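Local atomic coordinates of oxysterol-binding protein homolog 1 (Saccharomyces cerevisiae, PDB entry 5H28), a protein that carries sterols and other lipids between membranes through the cytosol, and whose ankyrin-repeat domain, the part in this chain, targets it to the nucleus-vacuole junction by binding NVJ1. Residues 127-130 / 131-134; 115-118 / 119-123; 136-139 / 140-144; 81-84 / 85-89. One frame throughout, in Å; residues are numbered along the deposited sequence.

Contact 1. Residues 127-130 / 131-134; sequences CKNL and NIAQ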
ATOM      1  N   CYS A 127      -4.339 -18.998   5.291  1.00 10.03           N
ATOM      2  CA  CYS A 127      -5.609 -19.704   5.152  1.00 10.71           C
ATOM      3  C   CYS A 127      -5.519 -21.219   5.071  1.00 11.35           C
ATOM      4  O   CYS A 127      -4.745 -21.770   4.288  1.00 12.84           O
ATOM      5  CB  CYS A 127      -6.360 -19.226   3.906  1.00 10.28           C
ATOM      6  SG  CYS A 127      -6.901 -17.520   3.906  1.00 12.11           S
ATOM      7  N   LYS A 128      -6.326 -21.882   5.892  1.00 12.64           N
ATOM      8  CA  LYS A 128      -6.414 -23.331   5.880  1.00 14.36           C
ATOM      9  C   LYS A 128      -7.637 -23.582   5.002  1.00 11.79           C
ATOM     10  O   LYS A 128      -7.712 -24.568   4.270  1.00 13.18           O
ATOM     11  CB  LYS A 128      -6.658 -23.867   7.290  1.00 16.41           C
ATOM     12  CG  LYS A 128      -6.650 -25.381   7.399  1.00 23.19           C
ATOM     13  CD  LYS A 128      -6.905 -25.819   8.835  1.00 25.45           C
ATOM     14  CE  LYS A 128      -6.869 -27.332   8.969  1.00 28.83           C
ATOM     15  NZ  LYS A 128      -5.553 -27.890   8.549  1.00 30.93           N
ATOM     16  N   ASN A 129      -8.589 -22.654   5.079  1.00 10.31           N
ATOM     17  CA  ASN A 129      -9.822 -22.710   4.296  1.00 10.09           C
ATOM     18  C   ASN A 129      -9.522 -22.045   2.953  1.00  9.43           C
ATOM     19  O   ASN A 129      -9.438 -20.817   2.865  1.00  9.33           O
ATOM     20  CB  ASN A 129     -10.931 -21.939   5.023  1.00  9.20           C
ATOM     21  CG  ASN A 129     -12.264 -22.025   4.312  1.00  9.79           C
ATOM     22  OD1 ASN A 129     -12.313 -22.122   3.089  1.00 10.77           O
ATOM     23  ND2 ASN A 129     -13.354 -21.972   5.072  1.00  8.65           N
ATOM     24  N   LEU A 130      -9.366 -22.847   1.905  1.00  9.47           N
ATOM     25  CA  LEU A 130      -9.040 -22.300   0.592  1.00  9.07           C
ATOM     26  C   LEU A 130     -10.156 -21.494  -0.064  1.00  9.61           C
ATOM     27  O   LEU A 130      -9.914 -20.788  -1.045  1.00  9.52           O
ATOM     28  CB  LEU A 130      -8.559 -23.413  -0.342  1.00 10.86           C
ATOM     29  CG  LEU A 130      -7.286 -24.115   0.143  1.00 13.00           C
ATOM     30  CD1 LEU A 130      -6.865 -25.152  -0.885  1.00 15.93           C
ATOM     31  CD2 LEU A 130      -6.168 -23.096   0.362  1.00 16.28           C
ATOM     32  N   ASN A 131     -11.372 -21.591   0.467  1.00  8.68           N
ATOM     33  CA  ASN A 131     -12.476 -20.805  -0.069  1.00 10.02           C
ATOM     34  C   ASN A 131     -12.217 -19.357   0.359  1.00  8.62           C
ATOM     35  O   ASN A 131     -12.475 -18.416  -0.394  1.00  8.96           O
ATOM     36  CB  ASN A 131     -13.818 -21.299   0.486  1.00 12.43           C
ATOM     37  CG  ASN A 131     -14.985 -20.434   0.045  1.00 15.51           C
ATOM     38  OD1 ASN A 131     -15.113 -20.098  -1.132  1.00 18.02           O
ATOM     39  ND2 ASN A 131     -15.851 -20.078   0.989  1.00 17.17           N
ATOM     40  N   ILE A 132     -11.706 -19.177   1.572  1.00  7.57           N
ATOM     41  CA  ILE A 132     -11.393 -17.837   2.045  1.00  6.23           C
ATOM     42  C   ILE A 132     -10.195 -17.330   1.237  1.00  6.48           C
ATOM     43  O   ILE A 132     -10.157 -16.168   0.831  1.00  5.98           O
ATOM     44  CB  ILE A 132     -11.062 -17.832   3.561  1.00  6.98           C
ATOM     45  CG1 ILE A 132     -12.321 -18.177   4.361  1.00  7.86           C
ATOM     46  CG2 ILE A 132     -10.528 -16.459   3.981  1.00  8.06           C
ATOM     47  CD1 ILE A 132     -12.110 -18.254   5.869  1.00  9.72           C
ATOM     48  N   ALA A 133      -9.228 -18.210   0.985  1.00  5.88           N
ATOM     49  CA  ALA A 133      -8.051 -17.824   0.208  1.00  6.22           C
ATOM     50  C   ALA A 133      -8.468 -17.369  -1.192  1.00  6.96           C
ATOM     51  O   ALA A 133      -7.948 -16.382  -1.712  1.00  7.08           O
ATOM     52  CB  ALA A 133      -7.067 -18.991   0.114  1.00  5.91           C
ATOM     53  N   GLN A 134      -9.402 -18.092  -1.802  1.00  7.93           N
ATOM     54  CA  GLN A 134      -9.870 -17.735  -3.135  1.00  8.73           C
ATOM     55  C   GLN A 134     -10.503 -16.347  -3.134  1.00  8.65           C
ATOM     56  O   GLN A 134     -10.264 -15.544  -4.037  1.00  9.45           O
ATOM     57  CB  GLN A 134     -10.868 -18.786  -3.639  1.00 11.59           C
ATOM     58  CG  GLN A 134     -11.487 -18.460  -4.984  1.00 18.39           C
ATOM     59  CD  GLN A 134     -12.762 -17.653  -4.861  1.00 19.18           C
ATOM     60  OE1 GLN A 134     -13.246 -17.087  -5.839  1.00 24.31           O
ATOM     61  NE2 GLN A 134     -13.325 -17.608  -3.657  1.00 24.20           N
TER

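Contact 2. Residues 115-118 / 119-123; sequences VLNN and SHLQA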
ATOM      1  N   VAL A 115       1.625  -7.296   3.652  1.00  6.43           N
ATOM      2  CA  VAL A 115       2.553  -7.371   4.772  1.00  5.37           C
ATOM      3  C   VAL A 115       2.997  -8.819   5.008  1.00  5.19           C
ATOM      4  O   VAL A 115       2.183  -9.742   4.993  1.00  6.63           O
ATOM      5  CB  VAL A 115       1.907  -6.817   6.063  1.00  5.24           C
ATOM      6  CG1 VAL A 115       2.867  -6.967   7.234  1.00  6.51           C
ATOM      7  CG2 VAL A 115       1.541  -5.348   5.874  1.00  9.08           C
ATOM      8  N   LEU A 116       4.295  -9.013   5.225  1.00  6.41           N
ATOM      9  CA  LEU A 116       4.830 -10.348   5.475  1.00  7.27           C
ATOM     10  C   LEU A 116       5.113 -10.500   6.964  1.00  7.42           C
ATOM     11  O   LEU A 116       5.591  -9.561   7.599  1.00  7.99           O
ATOM     12  CB  LEU A 116       6.138 -10.552   4.698  1.00  9.23           C
ATOM     13  CG  LEU A 116       6.080 -10.338   3.186  1.00 12.52           C
ATOM     14  CD1 LEU A 116       7.477 -10.451   2.589  1.00 14.40           C
ATOM     15  CD2 LEU A 116       5.148 -11.357   2.573  1.00 14.11           C
ATOM     16  N   ASN A 117       4.799 -11.663   7.528  1.00  7.22           N
ATOM     17  CA  ASN A 117       5.091 -11.879   8.941  1.00  6.51           C
ATOM     18  C   ASN A 117       6.533 -12.383   9.048  1.00  7.34           C
ATOM     19  O   ASN A 117       7.245 -12.428   8.041  1.00  7.38           O
ATOM     20  CB  ASN A 117       4.086 -12.858   9.591  1.00  7.22           C
ATOM     21  CG  ASN A 117       4.109 -14.249   8.978  1.00  5.84           C
ATOM     22  OD1 ASN A 117       5.020 -14.604   8.240  1.00  8.07           O
ATOM     23  ND2 ASN A 117       3.096 -15.052   9.305  1.00  6.25           N
ATOM     24  N   ASN A 118       6.974 -12.743  10.249  1.00  7.63           N
ATOM     25  CA  ASN A 118       8.355 -13.198  10.432  1.00  8.80           C
ATOM     26  C   ASN A 118       8.717 -14.444   9.636  1.00  8.72           C
ATOM     27  O   ASN A 118       9.893 -14.668   9.334  1.00 10.50           O
ATOM     28  CB  ASN A 118       8.659 -13.426  11.917  1.00  9.03           C
ATOM     29  CG  ASN A 118       8.695 -12.132  12.712  1.00 11.25           C
ATOM     30  OD1 ASN A 118       9.040 -12.127  13.893  1.00 19.03           O
ATOM     31  ND2 ASN A 118       8.337 -11.028  12.066  1.00 10.79           N
ATOM     32  N   SER A 119       7.715 -15.252   9.300  1.00  7.23           N
ATOM     33  CA  SER A 119       7.934 -16.464   8.516  1.00  8.11           C
ATOM     34  C   SER A 119       7.856 -16.165   7.018  1.00  7.96           C
ATOM     35  O   SER A 119       7.845 -17.078   6.194  1.00  8.64           O
ATOM     36  CB  SER A 119       6.906 -17.541   8.882  1.00  9.51           C
ATOM     37  OG  SER A 119       7.231 -18.160  10.116  1.00 11.84           O
ATOM     38  N   HIS A 120       7.802 -14.876   6.688  1.00  7.49           N
ATOM     39  CA  HIS A 120       7.748 -14.402   5.307  1.00  8.40           C
ATOM     40  C   HIS A 120       6.445 -14.752   4.589  1.00  8.11           C
ATOM     41  O   HIS A 120       6.416 -14.921   3.370  1.00  9.43           O
ATOM     42  CB  HIS A 120       8.956 -14.945   4.529  1.00  8.56           C
ATOM     43  CG  HIS A 120      10.262 -14.731   5.233  1.00  7.06           C
ATOM     44  ND1 HIS A 120      10.976 -15.759   5.813  1.00 11.41           N
ATOM     45  CD2 HIS A 120      10.960 -13.599   5.487  1.00  6.83           C
ATOM     46  CE1 HIS A 120      12.056 -15.268   6.393  1.00  6.11           C
ATOM     47  NE2 HIS A 120      12.071 -13.959   6.209  1.00  9.60           N
ATOM     48  N   LEU A 121       5.361 -14.827   5.352  1.00  7.24           N
ATOM     49  CA  LEU A 121       4.062 -15.166   4.789  1.00  5.76           C
ATOM     50  C   LEU A 121       3.085 -14.005   4.740  1.00  6.98           C
ATOM     51  O   LEU A 121       3.055 -13.163   5.642  1.00  6.24           O
ATOM     52  CB  LEU A 121       3.420 -16.291   5.602  1.00  9.19           C
ATOM     53  CG  LEU A 121       4.154 -17.631   5.636  1.00  9.84           C
ATOM     54  CD1 LEU A 121       3.546 -18.535   6.699  1.00 14.13           C
ATOM     55  CD2 LEU A 121       4.076 -18.270   4.261  1.00 13.47           C
ATOM     56  N   GLN A 122       2.286 -13.974   3.677  1.00  6.63           N
ATOM     57  CA  GLN A 122       1.245 -12.962   3.534  1.00  7.30           C
ATOM     58  C   GLN A 122       0.013 -13.576   4.180  1.00  5.99           C
ATOM     59  O   GLN A 122      -0.058 -14.790   4.350  1.00  7.73           O
ATOM     60  CB  GLN A 122       0.958 -12.671   2.062  1.00  9.24           C
ATOM     61  CG  GLN A 122       1.965 -11.747   1.409  1.00 10.38           C
ATOM     62  CD  GLN A 122       1.615 -11.434  -0.033  1.00 13.06           C
ATOM     63  OE1 GLN A 122       0.441 -11.295  -0.382  1.00 15.62           O
ATOM     64  NE2 GLN A 122       2.632 -11.309  -0.876  1.00 15.13           N
ATOM     65  N   ALA A 123      -0.957 -12.742   4.533  1.00  6.49           N
ATOM     66  CA  ALA A 123      -2.172 -13.230   5.173  1.00  5.05           C
ATOM     67  C   ALA A 123      -2.871 -14.326   4.375  1.00  5.83           C
ATOM     68  O   ALA A 123      -3.347 -15.300   4.952  1.00  6.50           O
ATOM     69  CB  ALA A 123      -3.135 -12.069   5.415  1.00  6.54           C
TER
HETATM   70  O   HOH W   1      -0.379  -9.956   4.415  1.00  5.80           O

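Contact 3. Residues 136-139 / 140-144; sequences MQVK and RSTYV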
ATOM      1  N   MET A 136      -9.838 -13.933  -1.112  1.00  7.52           N
ATOM      2  CA  MET A 136      -8.781 -12.943  -0.937  1.00  6.71           C
ATOM      3  C   MET A 136      -8.059 -12.698  -2.255  1.00  7.86           C
ATOM      4  O   MET A 136      -7.687 -11.566  -2.568  1.00  7.84           O
ATOM      5  CB  MET A 136      -7.784 -13.415   0.121  1.00  5.39           C
ATOM      6  CG  MET A 136      -8.389 -13.516   1.517  1.00  4.29           C
ATOM      7  SD  MET A 136      -7.177 -14.065   2.742  1.00  6.59           S
ATOM      8  CE  MET A 136      -6.214 -12.575   2.965  1.00  7.64           C
ATOM      9  N   GLN A 137      -7.871 -13.767  -3.025  1.00  8.34           N
ATOM     10  CA  GLN A 137      -7.194 -13.681  -4.313  1.00  9.53           C
ATOM     11  C   GLN A 137      -8.013 -12.853  -5.293  1.00  9.97           C
ATOM     12  O   GLN A 137      -7.473 -12.007  -6.007  1.00 11.16           O
ATOM     13  CB  GLN A 137      -6.978 -15.087  -4.882  1.00 13.27           C
ATOM     14  CG  GLN A 137      -6.279 -15.118  -6.230  1.00 19.92           C
ATOM     15  CD  GLN A 137      -4.853 -14.619  -6.157  1.00 25.30           C
ATOM     16  OE1 GLN A 137      -4.019 -15.186  -5.446  1.00 29.54           O
ATOM     17  NE2 GLN A 137      -4.560 -13.553  -6.893  1.00 28.52           N
ATOM     18  N   VAL A 138      -9.317 -13.100  -5.325  1.00 10.40           N
ATOM     19  CA  VAL A 138     -10.197 -12.370  -6.222  1.00 11.69           C
ATOM     20  C   VAL A 138     -10.276 -10.901  -5.820  1.00 10.47           C
ATOM     21  O   VAL A 138     -10.226 -10.020  -6.677  1.00  9.18           O
ATOM     22  CB  VAL A 138     -11.611 -12.991  -6.243  1.00 13.36           C
ATOM     23  CG1 VAL A 138     -12.540 -12.159  -7.115  1.00 13.40           C
ATOM     24  CG2 VAL A 138     -11.536 -14.416  -6.780  1.00 15.48           C
ATOM     25  N   LYS A 139     -10.386 -10.628  -4.522  1.00  9.19           N
ATOM     26  CA  LYS A 139     -10.449  -9.241  -4.071  1.00  9.52           C
ATOM     27  C   LYS A 139      -9.153  -8.514  -4.411  1.00  8.42           C
ATOM     28  O   LYS A 139      -9.169  -7.354  -4.823  1.00  8.73           O
ATOM     29  CB  LYS A 139     -10.721  -9.168  -2.566  1.00 11.73           C
ATOM     30  CG  LYS A 139     -12.187  -9.355  -2.207  1.00 14.68           C
ATOM     31  CD  LYS A 139     -12.415  -9.166  -0.720  1.00 16.97           C
ATOM     32  CE  LYS A 139     -13.895  -9.123  -0.387  1.00 18.58           C
ATOM     33  NZ  LYS A 139     -14.567  -7.946  -1.017  1.00 20.87           N
ATOM     34  N   ARG A 140      -8.024  -9.193  -4.254  1.00  7.40           N
ATOM     35  CA  ARG A 140      -6.756  -8.565  -4.588  1.00  8.45           C
ATOM     36  C   ARG A 140      -6.669  -8.285  -6.085  1.00  8.35           C
ATOM     37  O   ARG A 140      -6.226  -7.208  -6.493  1.00  7.14           O
ATOM     38  CB  ARG A 140      -5.570  -9.441  -4.176  1.00  8.41           C
ATOM     39  CG  ARG A 140      -4.250  -8.897  -4.719  1.00 11.47           C
ATOM     40  CD  ARG A 140      -3.039  -9.632  -4.187  1.00 14.33           C
ATOM     41  NE  ARG A 140      -2.813  -9.357  -2.774  1.00 13.66           N
ATOM     42  CZ  ARG A 140      -1.773  -9.820  -2.089  1.00 16.90           C
ATOM     43  NH1 ARG A 140      -1.640  -9.529  -0.805  1.00 17.23           N
ATOM     44  NH2 ARG A 140      -0.865 -10.573  -2.693  1.00 19.38           N
ATOM     45  N   SER A 141      -7.098  -9.243  -6.906  1.00  8.17           N
ATOM     46  CA  SER A 141      -7.027  -9.059  -8.352  1.00  8.77           C
ATOM     47  C   SER A 141      -7.888  -7.882  -8.797  1.00  8.34           C
ATOM     48  O   SER A 141      -7.500  -7.123  -9.689  1.00  8.19           O
ATOM     49  CB  SER A 141      -7.435 -10.343  -9.092  1.00 10.57           C
ATOM     50  OG  SER A 141      -8.786 -10.695  -8.854  1.00 16.62           O
ATOM     51  N   THR A 142      -9.041  -7.714  -8.159  1.00  8.99           N
ATOM     52  CA  THR A 142      -9.926  -6.609  -8.496  1.00  8.95           C
ATOM     53  C   THR A 142      -9.249  -5.294  -8.123  1.00  9.09           C
ATOM     54  O   THR A 142      -9.249  -4.340  -8.906  1.00  8.77           O
ATOM     55  CB  THR A 142     -11.276  -6.731  -7.757  1.00 10.81           C
ATOM     56  OG1 THR A 142     -11.964  -7.900  -8.220  1.00 13.23           O
ATOM     57  CG2 THR A 142     -12.142  -5.511  -8.015  1.00 12.05           C
ATOM     58  N   TYR A 143      -8.658  -5.248  -6.935  1.00  7.58           N
ATOM     59  CA  TYR A 143      -7.975  -4.042  -6.480  1.00  7.25           C
ATOM     60  C   TYR A 143      -6.805  -3.697  -7.400  1.00  7.12           C
ATOM     61  O   TYR A 143      -6.576  -2.530  -7.715  1.00  8.13           O
ATOM     62  CB  TYR A 143      -7.450  -4.216  -5.052  1.00  8.33           C
ATOM     63  CG  TYR A 143      -6.648  -3.026  -4.581  1.00  8.38           C
ATOM     64  CD1 TYR A 143      -7.281  -1.848  -4.185  1.00  7.37           C
ATOM     65  CD2 TYR A 143      -5.256  -3.059  -4.583  1.00  7.12           C
ATOM     66  CE1 TYR A 143      -6.545  -0.732  -3.804  1.00  9.72           C
ATOM     67  CE2 TYR A 143      -4.509  -1.948  -4.206  1.00  6.26           C
ATOM     68  CZ  TYR A 143      -5.161  -0.787  -3.817  1.00  7.27           C
ATOM     69  OH  TYR A 143      -4.435   0.320  -3.446  1.00 10.27           O
ATOM     70  N   VAL A 144      -6.056  -4.712  -7.818  1.00  6.63           N
ATOM     71  CA  VAL A 144      -4.920  -4.494  -8.702  1.00  7.47           C
ATOM     72  C   VAL A 144      -5.375  -3.869 -10.020  1.00  7.59           C
ATOM     73  O   VAL A 144      -4.761  -2.918 -10.508  1.00  7.10           O
ATOM     74  CB  VAL A 144      -4.172  -5.823  -8.974  1.00  8.14           C
ATOM     75  CG1 VAL A 144      -3.160  -5.644 -10.100  1.00  9.29           C
ATOM     76  CG2 VAL A 144      -3.461  -6.277  -7.705  1.00  9.31           C
TER

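Contact 4. Residues 81-84 / 85-89; sequences ERDS and NGNTP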
ATOM      1  N   GLU A  81      -1.080  -3.199  11.898  1.00  6.18           N
ATOM      2  CA  GLU A  81      -0.189  -3.371  13.047  1.00  5.52           C
ATOM      3  C   GLU A  81       0.410  -4.778  13.040  1.00  6.40           C
ATOM      4  O   GLU A  81      -0.309  -5.755  12.861  1.00  5.84           O
ATOM      5  CB  GLU A  81      -0.987  -3.181  14.340  1.00  7.06           C
ATOM      6  CG  GLU A  81      -0.207  -3.386  15.639  1.00  7.88           C
ATOM      7  CD  GLU A  81       0.583  -2.161  16.052  1.00 12.78           C
ATOM      8  OE1 GLU A  81       0.142  -1.039  15.730  1.00 13.00           O
ATOM      9  OE2 GLU A  81       1.634  -2.319  16.715  1.00 14.66           O
ATOM     10  N   ARG A  82       1.719  -4.887  13.243  1.00  5.80           N
ATOM     11  CA  ARG A  82       2.361  -6.200  13.279  1.00  6.93           C
ATOM     12  C   ARG A  82       2.674  -6.583  14.723  1.00  7.46           C
ATOM     13  O   ARG A  82       3.225  -5.770  15.476  1.00  8.59           O
ATOM     14  CB  ARG A  82       3.659  -6.189  12.457  1.00  9.32           C
ATOM     15  CG  ARG A  82       3.451  -5.952  10.964  1.00 10.57           C
ATOM     16  CD  ARG A  82       4.765  -5.885  10.183  1.00 12.99           C
ATOM     17  NE  ARG A  82       5.350  -7.195   9.886  1.00 14.57           N
ATOM     18  CZ  ARG A  82       6.479  -7.651  10.421  1.00 15.72           C
ATOM     19  NH1 ARG A  82       7.148  -6.908  11.292  1.00 17.81           N
ATOM     20  NH2 ARG A  82       6.959  -8.836  10.061  1.00 13.21           N
ATOM     21  N   ASP A  83       2.313  -7.805  15.115  1.00  7.59           N
ATOM     22  CA  ASP A  83       2.602  -8.270  16.468  1.00  7.68           C
ATOM     23  C   ASP A  83       4.015  -8.851  16.518  1.00  7.82           C
ATOM     24  O   ASP A  83       4.779  -8.694  15.564  1.00  8.29           O
ATOM     25  CB  ASP A  83       1.560  -9.299  16.950  1.00  9.31           C
ATOM     26  CG  ASP A  83       1.490 -10.548  16.082  1.00  9.76           C
ATOM     27  OD1 ASP A  83       2.478 -10.894  15.407  1.00  6.52           O
ATOM     28  OD2 ASP A  83       0.425 -11.209  16.106  1.00 10.12           O
ATOM     29  N   SER A  84       4.367  -9.514  17.615  1.00  7.74           N
ATOM     30  CA  SER A  84       5.711 -10.069  17.748  1.00  8.65           C
ATOM     31  C   SER A  84       6.064 -11.149  16.726  1.00  9.16           C
ATOM     32  O   SER A  84       7.239 -11.476  16.557  1.00 11.69           O
ATOM     33  CB  SER A  84       5.934 -10.599  19.169  1.00  9.95           C
ATOM     34  OG  SER A  84       5.063 -11.669  19.469  1.00 12.78           O
ATOM     35  N   ASN A  85       5.057 -11.711  16.060  1.00  7.17           N
ATOM     36  CA  ASN A  85       5.289 -12.724  15.030  1.00  7.59           C
ATOM     37  C   ASN A  85       5.269 -12.067  13.655  1.00  7.36           C
ATOM     38  O   ASN A  85       5.461 -12.730  12.634  1.00  6.88           O
ATOM     39  CB  ASN A  85       4.203 -13.809  15.058  1.00  8.26           C
ATOM     40  CG  ASN A  85       4.491 -14.899  16.067  1.00 10.63           C
ATOM     41  OD1 ASN A  85       5.644 -15.264  16.283  1.00 12.05           O
ATOM     42  ND2 ASN A  85       3.440 -15.440  16.674  1.00 10.82           N
ATOM     43  N   GLY A  86       5.026 -10.761  13.637  1.00  5.40           N
ATOM     44  CA  GLY A  86       4.961 -10.039  12.383  1.00  6.99           C
ATOM     45  C   GLY A  86       3.574 -10.151  11.776  1.00  5.92           C
ATOM     46  O   GLY A  86       3.348  -9.690  10.658  1.00  6.76           O
ATOM     47  N   ASN A  87       2.644 -10.762  12.507  1.00  6.53           N
ATOM     48  CA  ASN A  87       1.279 -10.923  12.013  1.00  5.98           C
ATOM     49  C   ASN A  87       0.428  -9.677  12.182  1.00  5.49           C
ATOM     50  O   ASN A  87       0.514  -8.980  13.192  1.00  6.43           O
ATOM     51  CB  ASN A  87       0.562 -12.076  12.722  1.00  5.67           C
ATOM     52  CG  ASN A  87       1.076 -13.430  12.299  1.00  4.28           C
ATOM     53  OD1 ASN A  87       1.323 -13.669  11.120  1.00  7.25           O
ATOM     54  ND2 ASN A  87       1.225 -14.336  13.265  1.00  7.66           N
ATOM     55  N   THR A  88      -0.409  -9.427  11.182  1.00  6.07           N
ATOM     56  CA  THR A  88      -1.335  -8.298  11.186  1.00  6.60           C
ATOM     57  C   THR A  88      -2.700  -8.880  11.532  1.00  5.62           C
ATOM     58  O   THR A  88      -2.859 -10.099  11.595  1.00  4.82           O
ATOM     59  CB  THR A  88      -1.467  -7.679   9.790  1.00  6.59           C
ATOM     60  OG1 THR A  88      -2.022  -8.658   8.897  1.00  6.12           O
ATOM     61  CG2 THR A  88      -0.117  -7.231   9.267  1.00  7.54           C
ATOM     62  N   PRO A  89      -3.699  -8.017  11.773  1.00  5.97           N
ATOM     63  CA  PRO A  89      -5.031  -8.531  12.094  1.00  4.84           C
ATOM     64  C   PRO A  89      -5.553  -9.412  10.957  1.00  3.85           C
ATOM     65  O   PRO A  89      -6.260 -10.389  11.199  1.00  5.73           O
ATOM     66  CB  PRO A  89      -5.847  -7.256  12.278  1.00  5.06           C
ATOM     67  CG  PRO A  89      -4.836  -6.335  12.914  1.00  5.24           C
ATOM     68  CD  PRO A  89      -3.612  -6.573  12.054  1.00  6.83           C
TER
HETATM   69  O   HOH W   2       0.940 -13.794  16.325  1.00  8.94           O

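Contact 1. Residues 127-130 / 131-134
With chi1 at -176°, CG of Asn-129 stands anti to the backbone N, and this sets the amide oxygen beside the N-H groups of Asn-131 and Ile-132. Cys-127 takes another rotamer: SG is anti to its carbonyl carbon (chi1 -65°), which places the sulfur against CG2 of Ile-132 and the main-chain N of Ala-133. Asn-129 OD1 accepts the N-H of Asn-131 at 2.8 Å, and this donor lies in the plane of the side-chain carbonyl. Asn-129 OD1 takes a second, weak bond from Ile-132 N at 3.4 Å. The main-chain O of Asn-129 receives Ala-133 N at 3.2 Å, an i to i+4 bond that starts the helix. This is an N-cap. Asn-129 sits right before helix 130-156 and serves N-H groups of its first turn, which have no preceding helical carbonyl to bind. With an alanine here, the N-H of Asn-131 would probably lose its acceptor and the first turn would be left without its side-chain cap. Asn-129 and Asn-131 run side by side in the same direction, their amide planes 37° apart. Ile-132 crosses Asn-129 at about a right angle, with CG1 of Ile-132 at 3.8 Å from CG of Asn-129. Both of these side chains also touch Ser-97. On the apolar side, Cys-127 SG meets the CG2 branch of Ile-132 at 3.8 Å. Cys-127 CB faces the methyl CB of Ala-133 at 3.9 Å, and that methyl also packs on Ile-124. One residue on, Gln-134 N binds Leu-130 O at 2.8 Å, from above the carbonyl plane.

Contact 2. Residues 115-118 / 119-123
Residues 115-118 and 119-123 run back on each other round a type I turn from Asn-117 to His-120, closed by His-120 N to Asn-117 O (2.9 Å) and Asn-117 N to Leu-121 O (3.0 Å). His-120 has the left-handed backbone of a G1 beta bulge, a place often held by glycine. CG of Asn-117 lies between the backbone N and the carbonyl carbon (chi1 62°), which brings OD1 inward. Asn-117 OD1 accepts Leu-121 N at 2.9 Å; the bond is nearly straight at the hydrogen, but the donor stands above the amide plane. Ser-119 N bonds to it weakly, as in an Asx turn. An alanine here is likely to leave the N-H of Leu-121 without this acceptor and the turn less firmly held. The amide's ND2 binds Asn-87 OD1. The His-120 ring carries the main-chain O of Asn-118 over the centre of one face, 3.7 Å from the plane. Leu-116 CD2 presses on Gln-122 CG at 3.4 Å, while Gln-122 OE1 goes to Arg-140. Water 1 bridges Val-115 O and Ala-123 N where the two arms part. Asn-117 thus spends both ends of its amide: the oxygen holds its own turn, and the nitrogen ties it to the preceding hairpin loop.

Contact 3. Residues 136-139 / 140-144
Residues 136-139 and 140-144 are successive turns of helix 130-156, joined by regular i to i+4 bonds. Arg-140 N binds Met-136 O at 2.9 Å, and Ser-141 N binds Gln-137 O at 2.9 Å. Thr-142 N reaches Val-138 O at 3.0 Å, and Tyr-143 N reaches Lys-139 O at the same length. One side chain adds to this pattern. Ser-141 OG lies between its backbone N and carbonyl carbon (chi1 64°), a rotamer that turns the hydroxyl back down the helix. Ser-141 OG donates to Val-138 O at 2.7 Å. It comes from well off the line of that carbonyl, with a C=O...OG angle of 114°. Thr-142 N approaches from the same face of the carbonyl plane. Arg-140 forms a salt bridge with Asp-113 and a hydrogen bond with Gln-122. Tyr-143 binds Asn-172 through OH and makes a cation-pi contact with Arg-171. Helix 130-156 packs on helix 99-106 through Met-136 (on Val-102 and Leu-106) and on helix 172-175 through Tyr-143 and Val-144 (on Leu-175). Val-138 O carries two donors at once, the Ser-141 hydroxyl spends its proton within the helix, and the charge of Arg-140 is probably balanced by Asp-113.

Contact 4. Residues 81-84 / 85-89
The Arg-82 guanidinium has CA of Gly-86 over one face, near the edge of the group and 3.3 Å from its plane. A CB at Gly-86 would probably clash with Arg-82 NH2 in this pose, and the left-handed backbone of Gly-86 also favours glycine. The Asp-83 carboxylate is gripped on both faces. Asn-85 N reaches Asp-83 OD1 at 2.8 Å from one face, and Asn-87 N reaches it at 2.9 Å from the opposite one. This fixes the carboxylate's rotation. The Asn-87 amide lies alongside Asp-83, its plane 75° from the carboxylate, and its OD1 is held by Asn-117 ND2. The other oxygen, Asp-83 OD2, takes a hydrogen bond from water 2 at 2.6 Å, and this water also accepts from Asn-85 ND2 and Asn-87 ND2. The backbone forms a type I turn from Asp-83 to Gly-86, with a G1 bulge at Gly-86. Gly-86 N binds Asp-83 O at 2.8 Å, and Asp-83 N binds Asn-87 O at 2.9 Å. This is consistent with the hairpin loop of an ankyrin repeat, leading into the family's Thr-Pro-Leu-His motif. Thr-88 is the N-cap of helix 89-95, and its OG1 is hydrogen-bonded to His-91 ND1. His-46 of helix 44-51 binds Asn-87 O, and Pro-89 packs on Leu-45 and His-46. Arg-82 NH2 binds Leu-116 O in the following loop, and the Arg-82 side chain touches Val-115.

Contacts 4 and 2 are stacked hairpin loops of the ankyrin domain, with centres about 9 Å apart. Asn-118 N meets Asn-85 O at 2.8 Å. Each is a type I turn with a bulge, and Asp-83 and Asn-117 hold equivalent places. Contacts 1 and 3 share helix 130-156, with centres about 14 Å apart. Cys-127 SG packs on Met-136 SD at 3.7 Å. Contact 2 also reaches contact 3, where Gln-122 OE1 lies 2.8 Å from Arg-140 NH2. Contacts 3 and 4 do not touch, their nearest atoms being about 8 Å apart.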